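Local coordinates for glutamyl-tRNA(Gln) amidotransferase subunit B, mitochondrial (PDB 4N0H), which forms the GatB-type catalytic-domain subunit of a mitochondrial amidotransferase complex, in which it is assembled with subunit F and a further protein chain, at residues 23-35 with 53-67. Numbering follows the deposited sequence.
Sequences QLNTKNKLFSQST and DIALPGTQPVLNLEA
Asp53 meets Lys29 and Ser34 through a single carboxylate oxygen: Ser34 OG donates to OD2 at 2.6 Å on the syn side, and Lys29 NZ forms a salt bridge to the same atom, its hydrogen bond there weak. The strongest polar partner of that ammonium is Ser165 O, and the carbonyls of Asn163 and His48 also accept from it, while Ser50 N also binds OD2 and Asn166 ND2 binds OD1, which would probably stabilise the buried carboxylate as an anion. Both segments belong to the GatB/GatE catalytic domain, where the loop following strand 14-23 lies against the chain that leads into helix 65-78. Asn64 is the N-cap of that helix and works with both ends of its amide. OD1 accepts from Glu66 N, the capping bond, and also from Gln122 of subunit F, whereas ND2 reaches back to Lys29 O at 2.9 Å, with the acceptor 1° from the amide plane. With CG anti to the backbone N (chi1 -174°), the amide lies against the 28-30 backbone as Asn64 N bonds Leu30 O at 2.8 Å. One residue on, Phe31 O takes a nearly straight bond from Val62 N, 39° above its carbonyl plane. At the helix start, the extended Glu66 side chain runs past Thr26 in the opposite direction, its CG 3.8 Å from Thr26 CG2, and OE2 accepts a hydrogen bond from Lys27 N. Water 1 ties this oxygen to Asn64 ND2 and Asn28 N. On the apolar side, Leu30 CD1 touches Ala67 CB at 3.7 Å and also Leu63 CD1. Phe31 is the second centre: Pro61 CB packs against its CB and approaches the ring obliquely, and on the outer part of the ring Phe31 CE1 lies 3.8 Å from Leu63 CD1.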
ATOM      1  N   GLN B  23     -26.791  -3.242  -2.728  1.00 34.15           N
ATOM      2  CA  GLN B  23     -26.296  -2.852  -1.416  1.00 32.80           C
ATOM      3  C   GLN B  23     -26.616  -3.933  -0.398  1.00 30.26           C
ATOM      4  O   GLN B  23     -27.774  -4.318  -0.245  1.00 35.11           O
ATOM      5  CB  GLN B  23     -26.923  -1.530  -0.960  1.00 33.70           C
ATOM      6  CG  GLN B  23     -26.376  -0.297  -1.650  1.00 38.44           C
ATOM      7  CD  GLN B  23     -26.842   0.996  -1.002  1.00 45.77           C
ATOM      8  OE1 GLN B  23     -27.960   1.082  -0.488  1.00 48.92           O
ATOM      9  NE2 GLN B  23     -25.982   2.010  -1.019  1.00 44.35           N
ATOM     10  N   LEU B  24     -25.592  -4.421   0.292  1.00 27.83           N
ATOM     11  CA  LEU B  24     -25.788  -5.400   1.354  1.00 30.28           C
ATOM     12  C   LEU B  24     -26.260  -4.719   2.633  1.00 33.59           C
ATOM     13  O   LEU B  24     -25.827  -3.612   2.952  1.00 40.77           O
ATOM     14  CB  LEU B  24     -24.496  -6.179   1.617  1.00 25.92           C
ATOM     15  CG  LEU B  24     -23.953  -7.006   0.448  1.00 23.47           C
ATOM     16  CD1 LEU B  24     -22.809  -7.893   0.909  1.00 22.94           C
ATOM     17  CD2 LEU B  24     -25.059  -7.836  -0.194  1.00 25.24           C
ATOM     18  N   ASN B  25     -27.153  -5.374   3.366  1.00 32.99           N
ATOM     19  CA  ASN B  25     -27.586  -4.831   4.647  1.00 34.20           C
ATOM     20  C   ASN B  25     -26.853  -5.464   5.828  1.00 29.47           C
ATOM     21  O   ASN B  25     -27.466  -5.930   6.786  1.00 33.93           O
ATOM     22  CB  ASN B  25     -29.112  -4.892   4.816  1.00 38.70           C
ATOM     23  CG  ASN B  25     -29.687  -6.256   4.500  1.00 46.85           C
ATOM     24  OD1 ASN B  25     -30.803  -6.367   3.989  1.00 54.84           O
ATOM     25  ND2 ASN B  25     -28.930  -7.305   4.799  1.00 43.76           N
ATOM     26  N   THR B  26     -25.531  -5.488   5.737  1.00 27.36           N
ATOM     27  CA  THR B  26     -24.700  -5.807   6.884  1.00 30.42           C
ATOM     28  C   THR B  26     -24.863  -4.670   7.881  1.00 29.83           C
ATOM     29  O   THR B  26     -25.213  -3.550   7.500  1.00 28.60           O
ATOM     30  CB  THR B  26     -23.220  -5.912   6.485  1.00 27.97           C
ATOM     31  OG1 THR B  26     -22.825  -4.703   5.831  1.00 28.66           O
ATOM     32  CG2 THR B  26     -23.007  -7.083   5.534  1.00 29.46           C
ATOM     33  N   LYS B  27     -24.619  -4.951   9.156  1.00 32.33           N
ATOM     34  CA  LYS B  27     -24.739  -3.922  10.181  1.00 36.65           C
ATOM     35  C   LYS B  27     -23.751  -2.780   9.939  1.00 28.97           C
ATOM     36  O   LYS B  27     -24.099  -1.604  10.061  1.00 30.04           O
ATOM     37  CB  LYS B  27     -24.525  -4.520  11.571  1.00 43.63           C
ATOM     38  CG  LYS B  27     -24.729  -3.528  12.705  1.00 49.55           C
ATOM     39  CD  LYS B  27     -24.581  -4.212  14.053  1.00 57.38           C
ATOM     40  CE  LYS B  27     -23.257  -4.954  14.149  1.00 61.51           C
ATOM     41  NZ  LYS B  27     -23.132  -5.716  15.425  1.00 66.30           N
ATOM     42  N   ASN B  28     -22.522  -3.136   9.588  1.00 23.58           N
ATOM     43  CA  ASN B  28     -21.474  -2.150   9.372  1.00 22.80           C
ATOM     44  C   ASN B  28     -20.933  -2.206   7.949  1.00 21.60           C
ATOM     45  O   ASN B  28     -21.373  -3.032   7.155  1.00 22.49           O
ATOM     46  CB  ASN B  28     -20.365  -2.327  10.411  1.00 24.52           C
ATOM     47  CG  ASN B  28     -20.877  -2.131  11.829  1.00 29.43           C
ATOM     48  OD1 ASN B  28     -21.778  -1.320  12.065  1.00 28.15           O
ATOM     49  ND2 ASN B  28     -20.322  -2.881  12.773  1.00 27.78           N
ATOM     50  N   LYS B  29     -19.994  -1.320   7.629  1.00 20.33           N
ATOM     51  CA  LYS B  29     -19.523  -1.162   6.259  1.00 22.33           C
ATOM     52  C   LYS B  29     -18.521  -2.235   5.841  1.00 21.96           C
ATOM     53  O   LYS B  29     -18.222  -3.140   6.607  1.00 23.24           O
ATOM     54  CB  LYS B  29     -18.926   0.224   6.056  1.00 20.62           C
ATOM     55  CG  LYS B  29     -19.934   1.356   6.201  1.00 22.13           C
ATOM     56  CD  LYS B  29     -19.295   2.661   5.745  1.00 23.10           C
ATOM     57  CE  LYS B  29     -20.164   3.862   6.055  1.00 26.67           C
ATOM     58  NZ  LYS B  29     -19.520   5.089   5.504  1.00 26.18           N
ATOM     59  N   LEU B  30     -18.011  -2.119   4.619  1.00 23.95           N
ATOM     60  CA  LEU B  30     -17.198  -3.176   4.007  1.00 24.66           C
ATOM     61  C   LEU B  30     -15.760  -3.278   4.548  1.00 24.00           C
ATOM     62  O   LEU B  30     -15.314  -4.355   4.952  1.00 25.33           O
ATOM     63  CB  LEU B  30     -17.179  -3.010   2.483  1.00 21.37           C
ATOM     64  CG  LEU B  30     -16.473  -4.114   1.697  1.00 22.97           C
ATOM     65  CD1 LEU B  30     -17.047  -5.475   2.076  1.00 24.08           C
ATOM     66  CD2 LEU B  30     -16.599  -3.887   0.194  1.00 18.32           C
ATOM     67  N   PHE B  31     -15.036  -2.166   4.554  1.00 21.32           N
ATOM     68  CA  PHE B  31     -13.648  -2.178   5.021  1.00 20.46           C
ATOM     69  C   PHE B  31     -13.435  -1.335   6.280  1.00 20.07           C
ATOM     70  O   PHE B  31     -12.314  -0.969   6.618  1.00 19.24           O
ATOM     71  CB  PHE B  31     -12.705  -1.736   3.895  1.00 21.49           C
ATOM     72  CG  PHE B  31     -12.644  -2.711   2.758  1.00 23.16           C
ATOM     73  CD1 PHE B  31     -11.999  -3.929   2.912  1.00 20.33           C
ATOM     74  CD2 PHE B  31     -13.260  -2.429   1.549  1.00 22.87           C
ATOM     75  CE1 PHE B  31     -11.951  -4.840   1.872  1.00 16.80           C
ATOM     76  CE2 PHE B  31     -13.214  -3.336   0.505  1.00 22.86           C
ATOM     77  CZ  PHE B  31     -12.567  -4.547   0.668  1.00 18.79           C
ATOM     78  N   SER B  32     -14.532  -1.025   6.959  1.00 25.99           N
ATOM     79  CA  SER B  32     -14.500  -0.302   8.221  1.00 24.03           C
ATOM     80  C   SER B  32     -15.721  -0.734   9.017  1.00 23.13           C
ATOM     81  O   SER B  32     -16.728  -1.141   8.437  1.00 25.12           O
ATOM     82  CB  SER B  32     -14.551   1.207   7.975  1.00 27.19           C
ATOM     83  OG  SER B  32     -14.686   1.920   9.193  1.00 27.29           O
ATOM     84  N   GLN B  33     -15.648  -0.649  10.340  1.00 21.34           N
ATOM     85  CA  GLN B  33     -16.783  -1.060  11.163  1.00 21.99           C
ATOM     86  C   GLN B  33     -17.760   0.080  11.468  1.00 24.32           C
ATOM     87  O   GLN B  33     -18.610  -0.037  12.353  1.00 26.04           O
ATOM     88  CB  GLN B  33     -16.317  -1.756  12.447  1.00 28.27           C
ATOM     89  CG  GLN B  33     -15.803  -3.173  12.212  1.00 30.57           C
ATOM     90  CD  GLN B  33     -16.850  -4.063  11.550  1.00 33.29           C
ATOM     91  OE1 GLN B  33     -17.931  -4.288  12.098  1.00 33.32           O
ATOM     92  NE2 GLN B  33     -16.537  -4.560  10.362  1.00 34.06           N
ATOM     93  N   SER B  34     -17.641   1.176  10.728  1.00 25.60           N
ATOM     94  CA  SER B  34     -18.612   2.260  10.825  1.00 24.35           C
ATOM     95  C   SER B  34     -19.988   1.777  10.371  1.00 26.13           C
ATOM     96  O   SER B  34     -20.109   0.786   9.643  1.00 22.57           O
ATOM     97  CB  SER B  34     -18.158   3.467   9.996  1.00 28.58           C
ATOM     98  OG  SER B  34     -17.725   3.057   8.707  1.00 34.32           O
ATOM     99  N   THR B  35     -21.026   2.483  10.802  1.00 24.37           N
ATOM    100  CA  THR B  35     -22.393   2.037  10.591  1.00 26.03           C
ATOM    101  C   THR B  35     -22.824   2.062   9.127  1.00 26.25           C
ATOM    102  O   THR B  35     -22.602   3.041   8.415  1.00 27.90           O
ATOM    103  CB  THR B  35     -23.376   2.886  11.428  1.00 29.65           C
ATOM    104  OG1 THR B  35     -23.045   2.753  12.817  1.00 31.71           O
ATOM    105  CG2 THR B  35     -24.821   2.443  11.199  1.00 27.26           C
ATOM    106  N   ASP B  53     -13.089   5.905   6.388  1.00 23.98           N
ATOM    107  CA  ASP B  53     -14.089   6.340   5.408  1.00 20.49           C
ATOM    108  C   ASP B  53     -13.716   7.698   4.800  1.00 23.84           C
ATOM    109  O   ASP B  53     -14.031   7.981   3.645  1.00 20.37           O
ATOM    110  CB  ASP B  53     -15.484   6.421   6.037  1.00 21.70           C
ATOM    111  CG  ASP B  53     -16.040   5.061   6.422  1.00 26.95           C
ATOM    112  OD1 ASP B  53     -15.556   4.033   5.902  1.00 27.25           O
ATOM    113  OD2 ASP B  53     -16.972   5.023   7.254  1.00 24.74           O
ATOM    114  N   ILE B  54     -13.045   8.532   5.587  1.00 22.38           N
ATOM    115  CA  ILE B  54     -12.635   9.857   5.132  1.00 21.05           C
ATOM    116  C   ILE B  54     -11.239   9.778   4.487  1.00 25.01           C
ATOM    117  O   ILE B  54     -10.680  10.786   4.034  1.00 23.74           O
ATOM    118  CB  ILE B  54     -12.699  10.880   6.298  1.00 26.01           C
ATOM    119  CG1 ILE B  54     -14.043  10.765   7.021  1.00 24.21           C
ATOM    120  CG2 ILE B  54     -12.509  12.319   5.813  1.00 27.41           C
ATOM    121  CD1 ILE B  54     -15.231  11.071   6.134  1.00 27.43           C
ATOM    122  N   ALA B  55     -10.699   8.562   4.435  1.00 26.86           N
ATOM    123  CA  ALA B  55      -9.379   8.299   3.853  1.00 26.46           C
ATOM    124  C   ALA B  55      -8.265   9.142   4.480  1.00 22.58           C
ATOM    125  O   ALA B  55      -7.377   9.631   3.785  1.00 24.11           O
ATOM    126  CB  ALA B  55      -9.406   8.473   2.334  1.00 26.86           C
ATOM    127  N   LEU B  56      -8.327   9.311   5.797  1.00 21.52           N
ATOM    128  CA  LEU B  56      -7.287  10.039   6.524  1.00 21.76           C
ATOM    129  C   LEU B  56      -5.935   9.363   6.300  1.00 24.01           C
ATOM    130  O   LEU B  56      -5.874   8.142   6.181  1.00 23.14           O
ATOM    131  CB  LEU B  56      -7.619  10.075   8.016  1.00 21.91           C
ATOM    132  CG  LEU B  56      -8.330  11.323   8.553  1.00 31.93           C
ATOM    133  CD1 LEU B  56      -9.285  11.918   7.538  1.00 31.67           C
ATOM    134  CD2 LEU B  56      -9.056  11.018   9.853  1.00 25.93           C
ATOM    135  N   PRO B  57      -4.855  10.159   6.210  1.00 26.77           N
ATOM    136  CA  PRO B  57      -3.506   9.596   6.066  1.00 23.34           C
ATOM    137  C   PRO B  57      -3.240   8.537   7.137  1.00 24.34           C
ATOM    138  O   PRO B  57      -3.570   8.744   8.304  1.00 27.43           O
ATOM    139  CB  PRO B  57      -2.604  10.812   6.270  1.00 23.78           C
ATOM    140  CG  PRO B  57      -3.450  11.980   5.797  1.00 19.61           C
ATOM    141  CD  PRO B  57      -4.856  11.636   6.177  1.00 22.60           C
ATOM    142  N   GLY B  58      -2.693   7.396   6.731  1.00 25.64           N
ATOM    143  CA  GLY B  58      -2.360   6.345   7.677  1.00 21.93           C
ATOM    144  C   GLY B  58      -3.465   5.366   8.047  1.00 21.93           C
ATOM    145  O   GLY B  58      -3.215   4.417   8.797  1.00 23.60           O
ATOM    146  N   THR B  59      -4.680   5.574   7.540  1.00 23.40           N
ATOM    147  CA  THR B  59      -5.773   4.634   7.812  1.00 23.67           C
ATOM    148  C   THR B  59      -5.684   3.420   6.889  1.00 24.71           C
ATOM    149  O   THR B  59      -5.075   3.492   5.823  1.00 29.03           O
ATOM    150  CB  THR B  59      -7.167   5.277   7.648  1.00 24.49           C
ATOM    151  OG1 THR B  59      -7.298   5.795   6.318  1.00 24.70           O
ATOM    152  CG2 THR B  59      -7.361   6.402   8.661  1.00 27.80           C
ATOM    153  N   GLN B  60      -6.288   2.309   7.308  1.00 28.27           N
ATOM    154  CA  GLN B  60      -6.178   1.038   6.589  1.00 25.11           C
ATOM    155  C   GLN B  60      -7.503   0.279   6.524  1.00 24.33           C
ATOM    156  O   GLN B  60      -8.291   0.314   7.470  1.00 25.40           O
ATOM    157  CB  GLN B  60      -5.132   0.140   7.254  1.00 20.94           C
ATOM    158  CG  GLN B  60      -3.719   0.700   7.228  1.00 26.67           C
ATOM    159  CD  GLN B  60      -2.770  -0.121   8.061  1.00 29.17           C
ATOM    160  OE1 GLN B  60      -2.829  -0.086   9.291  1.00 29.00           O
ATOM    161  NE2 GLN B  60      -1.900  -0.886   7.401  1.00 26.61           N
ATOM    162  N   PRO B  61      -7.742  -0.432   5.409  1.00 20.74           N
ATOM    163  CA  PRO B  61      -8.952  -1.252   5.265  1.00 20.11           C
ATOM    164  C   PRO B  61      -8.857  -2.554   6.057  1.00 24.65           C
ATOM    165  O   PRO B  61      -7.785  -3.166   6.112  1.00 22.07           O
ATOM    166  CB  PRO B  61      -8.984  -1.561   3.768  1.00 21.40           C
ATOM    167  CG  PRO B  61      -7.539  -1.558   3.364  1.00 18.49           C
ATOM    168  CD  PRO B  61      -6.891  -0.481   4.205  1.00 20.83           C
ATOM    169  N   VAL B  62      -9.964  -2.947   6.680  1.00 21.89           N
ATOM    170  CA  VAL B  62     -10.103  -4.268   7.301  1.00 22.44           C
ATOM    171  C   VAL B  62     -11.433  -4.881   6.859  1.00 22.04           C
ATOM    172  O   VAL B  62     -12.500  -4.298   7.081  1.00 19.80           O
ATOM    173  CB  VAL B  62     -10.066  -4.199   8.842  1.00 24.18           C
ATOM    174  CG1 VAL B  62     -10.309  -5.577   9.441  1.00 27.67           C
ATOM    175  CG2 VAL B  62      -8.733  -3.623   9.332  1.00 24.52           C
ATOM    176  N   LEU B  63     -11.374  -6.051   6.228  1.00 19.76           N
ATOM    177  CA  LEU B  63     -12.572  -6.666   5.660  1.00 17.27           C
ATOM    178  C   LEU B  63     -13.615  -7.081   6.705  1.00 24.19           C
ATOM    179  O   LEU B  63     -13.299  -7.740   7.702  1.00 23.01           O
ATOM    180  CB  LEU B  63     -12.197  -7.856   4.769  1.00 19.19           C
ATOM    181  CG  LEU B  63     -13.365  -8.559   4.068  1.00 22.52           C
ATOM    182  CD1 LEU B  63     -14.154  -7.582   3.215  1.00 21.15           C
ATOM    183  CD2 LEU B  63     -12.850  -9.727   3.228  1.00 29.44           C
ATOM    184  N   ASN B  64     -14.858  -6.664   6.468  1.00 21.30           N
ATOM    185  CA  ASN B  64     -15.997  -7.096   7.258  1.00 25.21           C
ATOM    186  C   ASN B  64     -16.382  -8.503   6.813  1.00 25.08           C
ATOM    187  O   ASN B  64     -16.799  -8.704   5.672  1.00 24.04           O
ATOM    188  CB  ASN B  64     -17.169  -6.139   7.034  1.00 30.33           C
ATOM    189  CG  ASN B  64     -18.364  -6.441   7.929  1.00 29.07           C
ATOM    190  OD1 ASN B  64     -18.530  -7.554   8.435  1.00 26.75           O
ATOM    191  ND2 ASN B  64     -19.208  -5.441   8.121  1.00 26.11           N
ATOM    192  N   LEU B  65     -16.240  -9.470   7.713  1.00 25.46           N
ATOM    193  CA  LEU B  65     -16.484 -10.869   7.371  1.00 26.24           C
ATOM    194  C   LEU B  65     -17.955 -11.173   7.093  1.00 26.01           C
ATOM    195  O   LEU B  65     -18.280 -12.168   6.444  1.00 25.50           O
ATOM    196  CB  LEU B  65     -15.925 -11.795   8.454  1.00 25.30           C
ATOM    197  CG  LEU B  65     -14.415 -11.663   8.686  1.00 29.91           C
ATOM    198  CD1 LEU B  65     -13.946 -12.625   9.769  1.00 33.20           C
ATOM    199  CD2 LEU B  65     -13.632 -11.892   7.398  1.00 30.80           C
ATOM    200  N   GLU B  66     -18.850 -10.316   7.572  1.00 25.45           N
ATOM    201  CA  GLU B  66     -20.268 -10.510   7.296  1.00 24.39           C
ATOM    202  C   GLU B  66     -20.560 -10.416   5.795  1.00 25.16           C
ATOM    203  O   GLU B  66     -21.481 -11.065   5.289  1.00 27.18           O
ATOM    204  CB  GLU B  66     -21.131  -9.517   8.086  1.00 27.94           C
ATOM    205  CG  GLU B  66     -22.616  -9.870   8.087  1.00 36.90           C
ATOM    206  CD  GLU B  66     -23.435  -9.005   9.029  1.00 43.29           C
ATOM    207  OE1 GLU B  66     -24.421  -9.523   9.598  1.00 43.86           O
ATOM    208  OE2 GLU B  66     -23.103  -7.809   9.196  1.00 41.64           O
ATOM    209  N   ALA B  67     -19.767  -9.617   5.087  1.00 25.81           N
ATOM    210  CA  ALA B  67     -19.904  -9.506   3.637  1.00 29.47           C
ATOM    211  C   ALA B  67     -19.541 -10.821   2.946  1.00 26.74           C
ATOM    212  O   ALA B  67     -20.136 -11.182   1.929  1.00 24.83           O
ATOM    213  CB  ALA B  67     -19.051  -8.362   3.096  1.00 29.45           C
TER
HETATM  214  O   HOH W   1     -21.498  -5.885   9.894  1.00 24.49           O
HETATM  215  O   HOH W   2     -10.823   0.267   8.484  1.00 25.17           O
HETATM  216  O   HOH W   3     -13.800  -3.661   9.152  1.00 31.09           O